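Local coordinates for salt-tolerant glutaminase (Micrococcus luteus, PDB 3AGD), which probably catalyses the hydrolysis of L-glutamine to L-glutamate and ammonium, at residues 169-174 with 182-187; 68-73 with 118-123; 141-144 with 149-152; 277-282 with 288-293. One frame throughout, in Å; residues are numbered along the deposited sequence.

Contact 1. Residues 169-174 with 182-187; sequences SLAHML and DSAEEI
Directly ahead of Ala184, the residue that Ala171 and His172 both touch, the hydroxyl of Ser183 starts a helix: Ser183 OG accepts a hydrogen bond from Glu186 N at 3.1 Å, with an N-H...O angle of 150°. This N-cap uses a serine because its short side chain can fold back over the first turn and take up an amide that has no earlier helical carbonyl to bind. With the turn fixed in this way, the methyl of Ala184 is presented to the neighbouring helix. Ala184 CB lies 3.6 Å from Ala171 CB, and the two CA atoms are just 4.8 Å apart, a separation that suits alanine because neither side chain extends beyond one carbon. Helices 165-176 and 184-195 follow each other through a short loop, whose Leu180 touches Ala171, and cross at the alanine pair. The same two helices carry two residues seen to bind L-glutamate in this protein: Asn167, one turn before Ala171, and Tyr191, about two turns after Ala184. On the more exposed side of the alanine pair, His172 bends over the seam. Its CG stands beside the backbone N and anti to the carbonyl carbon (chi1 -85°), which brings the imidazole across to helix 184-195 with one face turned to the methyl. Ala184 CB sits 3.6 Å from the centroid of the His172 ring and almost exactly on the ring normal, 6° off. It makes a CH-pi contact in which all five ring atoms are about equally distant from CB. On the buried side, Leu170 and Ile187 both pack against Leu118 of helix 114-123.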
# COMPACT_ATOMS: atom_id res chain seq x y z
N SER A 169 -8.77 -15.13 31.90
CA SER A 169 -8.16 -14.06 32.67
C SER A 169 -8.37 -12.74 31.94
O SER A 169 -8.79 -11.75 32.53
CB SER A 169 -6.67 -14.30 32.85
OG SER A 169 -6.04 -13.15 33.37
N LEU A 170 -8.06 -12.73 30.64
CA LEU A 170 -8.23 -11.53 29.84
C LEU A 170 -9.70 -11.11 29.85
O LEU A 170 -10.01 -9.93 30.05
CB LEU A 170 -7.76 -11.78 28.41
CG LEU A 170 -6.28 -12.17 28.24
CD1 LEU A 170 -5.98 -12.41 26.76
CD2 LEU A 170 -5.37 -11.07 28.79
N ALA A 171 -10.59 -12.07 29.65
CA ALA A 171 -12.02 -11.78 29.65
C ALA A 171 -12.47 -11.14 30.96
O ALA A 171 -13.22 -10.16 30.95
CB ALA A 171 -12.81 -13.05 29.38
N HIS A 172 -12.03 -11.69 32.09
CA HIS A 172 -12.40 -11.13 33.39
C HIS A 172 -11.88 -9.71 33.54
O HIS A 172 -12.59 -8.83 34.02
CB HIS A 172 -11.87 -12.01 34.53
CG HIS A 172 -12.77 -13.15 34.88
ND1 HIS A 172 -14.02 -12.98 35.43
CD2 HIS A 172 -12.60 -14.49 34.77
CE1 HIS A 172 -14.58 -14.16 35.64
NE2 HIS A 172 -13.73 -15.09 35.25
N MET A 173 -10.64 -9.48 33.14
CA MET A 173 -10.07 -8.15 33.25
C MET A 173 -10.85 -7.17 32.38
O MET A 173 -11.13 -6.04 32.79
CB MET A 173 -8.60 -8.15 32.82
CG MET A 173 -7.86 -6.85 33.15
SD MET A 173 -7.69 -6.54 34.93
CE MET A 173 -6.25 -7.54 35.30
N LEU A 174 -11.22 -7.60 31.18
CA LEU A 174 -11.97 -6.73 30.28
C LEU A 174 -13.34 -6.37 30.86
O LEU A 174 -13.79 -5.23 30.71
CB LEU A 174 -12.13 -7.39 28.91
CG LEU A 174 -10.83 -7.56 28.10
CD1 LEU A 174 -11.10 -8.38 26.85
CD2 LEU A 174 -10.25 -6.20 27.73
N ASP A 182 -21.15 -9.46 29.01
CA ASP A 182 -21.54 -10.82 29.37
C ASP A 182 -20.42 -11.52 30.14
O ASP A 182 -19.33 -10.97 30.29
CB ASP A 182 -21.93 -11.58 28.11
CG ASP A 182 -23.13 -10.96 27.42
OD1 ASP A 182 -23.00 -10.54 26.25
OD2 ASP A 182 -24.20 -10.86 28.06
N SER A 183 -20.69 -12.72 30.63
CA SER A 183 -19.69 -13.44 31.41
C SER A 183 -18.42 -13.76 30.64
O SER A 183 -18.43 -13.89 29.42
CB SER A 183 -20.27 -14.73 31.98
OG SER A 183 -20.49 -15.68 30.96
N ALA A 184 -17.32 -13.89 31.39
CA ALA A 184 -16.03 -14.21 30.81
C ALA A 184 -16.13 -15.56 30.10
O ALA A 184 -15.60 -15.74 29.00
CB ALA A 184 -14.98 -14.27 31.92
N GLU A 185 -16.83 -16.49 30.74
CA GLU A 185 -17.01 -17.83 30.19
C GLU A 185 -17.73 -17.83 28.84
O GLU A 185 -17.35 -18.57 27.93
CB GLU A 185 -17.78 -18.68 31.20
CG GLU A 185 -18.05 -20.10 30.74
CD GLU A 185 -16.78 -20.93 30.65
OE1 GLU A 185 -16.86 -22.09 30.17
OE2 GLU A 185 -15.71 -20.43 31.05
N GLU A 186 -18.76 -16.99 28.71
CA GLU A 186 -19.54 -16.91 27.48
C GLU A 186 -18.76 -16.29 26.32
O GLU A 186 -18.89 -16.72 25.17
CB GLU A 186 -20.81 -16.08 27.71
CG GLU A 186 -21.73 -15.98 26.50
CD GLU A 186 -22.93 -15.07 26.75
OE1 GLU A 186 -23.51 -15.14 27.85
OE2 GLU A 186 -23.29 -14.28 25.84
N ILE A 187 -17.96 -15.28 26.61
CA ILE A 187 -17.18 -14.63 25.57
C ILE A 187 -16.00 -15.50 25.15
O ILE A 187 -15.67 -15.58 23.97
CB ILE A 187 -16.69 -13.24 26.03
CG1 ILE A 187 -17.90 -12.35 26.30
CG2 ILE A 187 -15.80 -12.62 24.97
CD1 ILE A 187 -18.84 -12.21 25.09

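Contact 2. Residues 68-73 with 118-123; sequences PFTYAA and LAVHQL
This is an apolar helix-to-helix contact buried in the helical part of the glutaminase, where one valine of helix 114-123 is pressed against the backbone and side chains of helix 67-78. Val120 is that valine, and Thr70 and Tyr71 receive it. The helices come close here, with Tyr71 CA 5.8 Å from Val120 CA, and the forked side chain divides its two methyls between the two neighbours. Val120 CG1, anti to its own backbone N (chi1 162°), reaches the peptide joining the pair: it lies 3.5 Å from Thr70 O and 3.6 Å from Tyr71 N, and 3.7 Å from Thr70 OG1. The other branch, Val120 CG2, meets Tyr71 CD1 at 3.8 Å, the valine and tyrosine side chains crossing at about a right angle. A beta-branched residue suits the place, since both methyls sit close to the main chain and can address backbone and ring at once. Thr70 accepts a methyl beside its hydroxyl because OG1 is turned back into its own helix, where it makes weak hydrogen bonds with Lys67 O and Ser66 O. Tyr71 extends away from its backbone N (chi1 -177°); its ring provides carbon for the valine, while its hydroxyl is hydrogen-bonded to Arg232. Ser64, seen to bind L-glutamate, lies just ahead of helix 67-78, which Lys67 begins, and Asn114, another residue of that site, begins helix 114-123. Such a buried helix carrying an SxxK-type sequence at its start is consistent with the beta-lactamase-like fold of the clan to which the glutaminase family belongs.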
# COMPACT_ATOMS: atom_id res chain seq x y z
N PRO A 68 -9.25 -11.16 11.85
CA PRO A 68 -9.58 -10.08 10.93
C PRO A 68 -11.01 -10.14 10.40
O PRO A 68 -11.62 -9.11 10.11
CB PRO A 68 -8.53 -10.21 9.82
CG PRO A 68 -8.10 -11.64 9.91
CD PRO A 68 -8.07 -11.91 11.38
N PHE A 69 -11.55 -11.35 10.30
CA PHE A 69 -12.90 -11.52 9.78
C PHE A 69 -14.01 -11.18 10.77
O PHE A 69 -15.00 -10.56 10.39
CB PHE A 69 -13.03 -12.94 9.23
CG PHE A 69 -11.98 -13.28 8.21
CD1 PHE A 69 -11.01 -14.24 8.47
CD2 PHE A 69 -11.90 -12.55 7.03
CE1 PHE A 69 -9.98 -14.48 7.57
CE2 PHE A 69 -10.87 -12.78 6.12
CZ PHE A 69 -9.90 -13.75 6.39
N THR A 70 -13.85 -11.55 12.03
CA THR A 70 -14.86 -11.22 13.02
C THR A 70 -14.82 -9.71 13.24
O THR A 70 -15.85 -9.08 13.50
CB THR A 70 -14.62 -11.95 14.37
OG1 THR A 70 -13.24 -11.83 14.74
CG2 THR A 70 -14.99 -13.41 14.26
N TYR A 71 -13.63 -9.14 13.14
CA TYR A 71 -13.43 -7.70 13.30
C TYR A 71 -14.23 -6.98 12.21
O TYR A 71 -14.91 -5.99 12.47
CB TYR A 71 -11.94 -7.36 13.20
CG TYR A 71 -11.57 -5.90 13.43
CD1 TYR A 71 -12.25 -5.12 14.37
CD2 TYR A 71 -10.49 -5.33 12.76
CE1 TYR A 71 -11.85 -3.81 14.65
CE2 TYR A 71 -10.08 -4.02 13.02
CZ TYR A 71 -10.76 -3.26 13.97
OH TYR A 71 -10.35 -1.97 14.25
N ALA A 72 -14.17 -7.50 10.99
CA ALA A 72 -14.92 -6.90 9.89
C ALA A 72 -16.43 -6.98 10.17
O ALA A 72 -17.15 -5.99 10.02
CB ALA A 72 -14.59 -7.61 8.58
N ALA A 73 -16.89 -8.15 10.60
CA ALA A 73 -18.31 -8.35 10.91
C ALA A 73 -18.79 -7.36 11.99
O ALA A 73 -19.89 -6.82 11.90
CB ALA A 73 -18.53 -9.78 11.39
N LEU A 118 -11.48 -10.78 21.90
CA LEU A 118 -12.58 -11.12 22.79
C LEU A 118 -13.57 -9.96 22.77
O LEU A 118 -14.78 -10.16 22.77
CB LEU A 118 -12.06 -11.35 24.22
CG LEU A 118 -11.20 -12.61 24.44
CD1 LEU A 118 -10.46 -12.50 25.76
CD2 LEU A 118 -12.08 -13.86 24.41
N ALA A 119 -13.03 -8.74 22.73
CA ALA A 119 -13.87 -7.54 22.69
C ALA A 119 -14.66 -7.51 21.39
O ALA A 119 -15.82 -7.10 21.37
CB ALA A 119 -13.01 -6.28 22.81
N VAL A 120 -14.03 -7.95 20.31
CA VAL A 120 -14.67 -7.99 18.99
C VAL A 120 -15.83 -9.00 18.96
O VAL A 120 -16.90 -8.70 18.45
CB VAL A 120 -13.65 -8.37 17.89
CG1 VAL A 120 -14.39 -8.83 16.63
CG2 VAL A 120 -12.76 -7.17 17.57
N HIS A 121 -15.61 -10.19 19.51
CA HIS A 121 -16.65 -11.21 19.52
C HIS A 121 -17.88 -10.73 20.29
O HIS A 121 -19.01 -11.00 19.90
CB HIS A 121 -16.11 -12.51 20.12
CG HIS A 121 -16.93 -13.71 19.77
ND1 HIS A 121 -18.15 -13.97 20.35
CD2 HIS A 121 -16.72 -14.70 18.87
CE1 HIS A 121 -18.67 -15.06 19.81
NE2 HIS A 121 -17.82 -15.52 18.91
N GLN A 122 -17.63 -10.01 21.38
CA GLN A 122 -18.68 -9.46 22.23
C GLN A 122 -19.54 -8.42 21.51
O GLN A 122 -20.67 -8.16 21.90
CB GLN A 122 -18.05 -8.84 23.49
CG GLN A 122 -18.96 -7.88 24.29
CD GLN A 122 -19.92 -8.60 25.24
OE1 GLN A 122 -19.56 -8.93 26.37
NE2 GLN A 122 -21.13 -8.84 24.78
N LEU A 123 -19.00 -7.83 20.45
CA LEU A 123 -19.70 -6.80 19.68
C LEU A 123 -20.44 -7.31 18.45
O LEU A 123 -21.30 -6.63 17.91
CB LEU A 123 -18.71 -5.74 19.19
CG LEU A 123 -18.00 -4.80 20.17
CD1 LEU A 123 -16.70 -4.30 19.53
CD2 LEU A 123 -18.92 -3.65 20.54

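Contact 3. Residues 141-144 with 149-152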
# COMPACT_ATOMS: atom_id res chain seq x y z
N ILE A 141 -19.68 -14.83 8.69
CA ILE A 141 -18.79 -13.90 8.00
C ILE A 141 -17.64 -14.65 7.31
O ILE A 141 -17.31 -14.35 6.17
CB ILE A 141 -18.22 -12.83 8.96
CG1 ILE A 141 -17.50 -11.75 8.14
CG2 ILE A 141 -17.28 -13.46 9.98
CD1 ILE A 141 -18.38 -11.02 7.13
N MET A 142 -17.06 -15.62 8.00
CA MET A 142 -15.97 -16.38 7.41
C MET A 142 -16.48 -17.24 6.25
O MET A 142 -15.79 -17.41 5.24
CB MET A 142 -15.30 -17.27 8.47
CG MET A 142 -14.56 -16.47 9.53
SD MET A 142 -13.55 -17.46 10.66
CE MET A 142 -14.71 -17.75 11.99
N SER A 143 -17.70 -17.76 6.40
CA SER A 143 -18.31 -18.58 5.37
C SER A 143 -18.64 -17.77 4.12
O SER A 143 -18.41 -18.22 2.99
CB SER A 143 -19.59 -19.23 5.89
OG SER A 143 -19.30 -20.20 6.88
N LEU A 144 -19.17 -16.57 4.32
CA LEU A 144 -19.52 -15.70 3.20
C LEU A 144 -18.29 -15.33 2.37
O LEU A 144 -18.36 -15.29 1.14
CB LEU A 144 -20.21 -14.44 3.71
CG LEU A 144 -21.64 -14.64 4.25
CD1 LEU A 144 -22.13 -13.35 4.89
CD2 LEU A 144 -22.56 -15.06 3.11
N ARG A 149 -20.29 -22.76 3.26
CA ARG A 149 -20.63 -22.92 4.66
C ARG A 149 -19.51 -23.65 5.38
O ARG A 149 -19.16 -24.78 5.03
CB ARG A 149 -21.93 -23.72 4.81
CG ARG A 149 -23.18 -22.99 4.31
CD ARG A 149 -24.41 -23.89 4.37
NE ARG A 149 -25.64 -23.14 4.14
CZ ARG A 149 -26.12 -22.22 4.97
NH1 ARG A 149 -25.48 -21.93 6.09
NH2 ARG A 149 -27.25 -21.58 4.67
N LEU A 150 -18.93 -23.01 6.39
CA LEU A 150 -17.84 -23.61 7.15
C LEU A 150 -18.39 -24.24 8.43
O LEU A 150 -19.48 -23.90 8.88
CB LEU A 150 -16.81 -22.54 7.50
CG LEU A 150 -16.20 -21.77 6.33
CD1 LEU A 150 -15.29 -20.68 6.87
CD2 LEU A 150 -15.42 -22.72 5.43
N SER A 151 -17.62 -25.15 9.02
CA SER A 151 -18.04 -25.82 10.24
C SER A 151 -16.96 -25.72 11.31
O SER A 151 -15.78 -25.55 11.01
CB SER A 151 -18.33 -27.30 9.98
OG SER A 151 -19.30 -27.46 8.97
N VAL A 152 -17.38 -25.83 12.57
CA VAL A 152 -16.47 -25.77 13.70
C VAL A 152 -15.99 -27.17 14.06
O VAL A 152 -16.76 -28.13 14.02
CB VAL A 152 -17.18 -25.17 14.94
CG1 VAL A 152 -16.22 -25.11 16.11
CG2 VAL A 152 -17.72 -23.79 14.62
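Leu150 meets Ser143 and Met142 where the chain, having left helix 131-146, doubles back along the helix's last turns before entering helix 154-161. The return of the chain after the helix is pinned by a backbone amide on a side-chain hydroxyl: Leu150 N donates to Ser143 OG at 2.9 Å, and at 161° the bond is nearly straight. Serine suits this position because one hydroxyl can serve both directions, accepting from the loop while giving its proton to Val139 O one turn earlier in the helix. Its torsion (chi1 -68°) sets OG beside its own backbone N, within range of both partners. From this anchor the leucine side chain runs inward. Leu150 CB and CG each lie 3.5 Å from Ser143 OG, so the hydroxyl is flanked by carbon as well as bonded to nitrogen. CG also comes 3.9 Å from Ser143 CA. Beyond CB, the side chain of Met142 leads away from the loop and packs on Phe69 of helix 67-78. At the tip of the leucine, one branch does the touching: a leucine methyl is long enough to slip past the serine and reach the peptide before it. Leu150 CD1 rests 3.7 Å from Met142 O and 3.8 Å from Met142 CB.

Contact 4. Residues 277-282 with 288-293; sequences VFSPRL and SARGVL
The chain leaves strand 273-278, the central strand of the five-stranded antiparallel sheet, loops round, and returns into helix 289-301, so that Leu282 and Ser288 form a single beta bridge with CA atoms 4.3 Å apart. This strand-loop-helix connection is closed at the helix start, whose first amides all find partners. Ala289 N donates to Arg281 O at 3.0 Å. Arg290 N gives its hydrogen to a water, which lies 2.7 Å from Arg281 O and probably donates to it. Gly291 N is bound by the N-cap, Ser288 OG, at 3.0 Å. With OG anti to its backbone N (chi1 171°), that same serine hydroxyl donates to Ser279 O at 2.8 Å, on a lone pair of the carbonyl. One small hydroxyl therefore ties the helix start to the first residue after the strand. Leu282 lays CD2 3.8 Å from Ser288 N, while Arg281 sends its guanidinium elsewhere, to Asn20 O. Val277 of the strand meets the helix at Gly291, where the lack of a side chain also keeps clear of Ser288 OG; Val277 CG1 lies 3.5 Å from Gly291 CA, a tight contact.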
# COMPACT_ATOMS: atom_id res chain seq x y z
N VAL A 277 -1.63 -20.18 3.63
CA VAL A 277 -0.54 -21.14 3.74
C VAL A 277 -0.82 -22.05 4.93
O VAL A 277 -1.40 -21.63 5.93
CB VAL A 277 0.83 -20.46 3.98
CG1 VAL A 277 1.95 -21.49 3.80
CG2 VAL A 277 1.03 -19.30 3.03
N PHE A 278 -0.39 -23.30 4.82
CA PHE A 278 -0.61 -24.26 5.89
C PHE A 278 0.59 -25.16 6.14
O PHE A 278 1.08 -25.84 5.23
CB PHE A 278 -1.84 -25.12 5.56
CG PHE A 278 -2.01 -26.31 6.45
CD1 PHE A 278 -2.11 -26.16 7.83
CD2 PHE A 278 -2.09 -27.59 5.91
CE1 PHE A 278 -2.29 -27.27 8.66
CE2 PHE A 278 -2.27 -28.71 6.73
CZ PHE A 278 -2.37 -28.55 8.11
N SER A 279 1.06 -25.15 7.38
CA SER A 279 2.17 -25.98 7.81
C SER A 279 2.13 -26.01 9.33
O SER A 279 2.51 -25.04 9.99
CB SER A 279 3.50 -25.40 7.31
OG SER A 279 4.56 -26.29 7.60
N PRO A 280 1.67 -27.13 9.90
CA PRO A 280 1.51 -27.39 11.34
C PRO A 280 2.57 -26.88 12.32
O PRO A 280 2.23 -26.18 13.27
CB PRO A 280 1.38 -28.91 11.39
CG PRO A 280 0.65 -29.22 10.12
CD PRO A 280 1.41 -28.36 9.13
N ARG A 281 3.83 -27.21 12.10
CA ARG A 281 4.87 -26.79 13.03
C ARG A 281 5.10 -25.29 13.14
O ARG A 281 5.17 -24.57 12.14
CB ARG A 281 6.17 -27.52 12.73
CG ARG A 281 6.10 -28.97 13.17
CD ARG A 281 7.36 -29.75 12.85
NE ARG A 281 7.27 -31.11 13.39
CZ ARG A 281 8.09 -32.10 13.07
NH1 ARG A 281 9.08 -31.89 12.21
NH2 ARG A 281 7.92 -33.30 13.60
N LEU A 282 5.21 -24.83 14.38
CA LEU A 282 5.40 -23.42 14.69
C LEU A 282 6.83 -23.07 15.11
O LEU A 282 7.57 -23.92 15.60
CB LEU A 282 4.46 -23.03 15.83
CG LEU A 282 3.00 -23.52 15.75
CD1 LEU A 282 2.28 -23.17 17.04
CD2 LEU A 282 2.30 -22.91 14.55
N SER A 288 3.44 -20.25 12.13
CA SER A 288 3.81 -21.37 11.28
C SER A 288 5.20 -21.10 10.71
O SER A 288 5.40 -20.11 10.02
CB SER A 288 2.81 -21.53 10.14
OG SER A 288 3.29 -22.49 9.21
N ALA A 289 6.15 -21.98 11.01
CA ALA A 289 7.52 -21.82 10.54
C ALA A 289 7.64 -21.74 9.01
O ALA A 289 8.17 -20.77 8.48
CB ALA A 289 8.39 -22.94 11.07
N ARG A 290 7.15 -22.76 8.31
CA ARG A 290 7.23 -22.76 6.85
C ARG A 290 6.21 -21.82 6.25
O ARG A 290 6.40 -21.31 5.15
CB ARG A 290 6.96 -24.15 6.28
CG ARG A 290 7.94 -25.23 6.62
CD ARG A 290 7.15 -26.51 6.66
NE ARG A 290 7.86 -27.68 6.18
CZ ARG A 290 7.33 -28.89 6.13
NH1 ARG A 290 6.07 -29.08 6.52
NH2 ARG A 290 8.04 -29.91 5.67
N GLY A 291 5.10 -21.62 6.95
CA GLY A 291 4.06 -20.73 6.47
C GLY A 291 4.58 -19.32 6.37
O GLY A 291 4.32 -18.60 5.40
N VAL A 292 5.32 -18.90 7.39
CA VAL A 292 5.90 -17.57 7.41
C VAL A 292 7.02 -17.49 6.37
O VAL A 292 7.11 -16.53 5.61
CB VAL A 292 6.46 -17.25 8.83
CG1 VAL A 292 7.49 -16.14 8.75
CG2 VAL A 292 5.32 -16.83 9.74
N LEU A 293 7.86 -18.52 6.33
CA LEU A 293 8.96 -18.56 5.39
C LEU A 293 8.46 -18.49 3.95
O LEU A 293 9.10 -17.88 3.09
CB LEU A 293 9.79 -19.83 5.60
CG LEU A 293 11.05 -19.97 4.75
CD1 LEU A 293 11.94 -18.74 4.93
CD2 LEU A 293 11.79 -21.24 5.16
O HOH W 1 5.87 -25.29 9.59

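In the fold
Contacts 1, 2 and 3 form a connected series through the helical region. Contacts 1 and 2, with centres 15 Å apart, touch through Asp182 OD1 and Gln122 NE2, a probable hydrogen bond of 2.9 Å, and through Ile187 CD1, which packs 3.6 Å from Gln122 OE1. Contacts 2 and 3, also 15 Å apart between centres, meet where Ile141 packs on Phe69 and Ala73. Contact 4 stands apart on the sheet, its nearest atoms about 11 Å from contact 2. All lie near residues seen to bind L-glutamate, contact 4 closest, with Val261 about 4 Å from Leu282; Tyr191 lies about 8 Å from Ala171 and about 7 Å from Thr70, and Cys195 about 8 Å from Met142, measured between side chains.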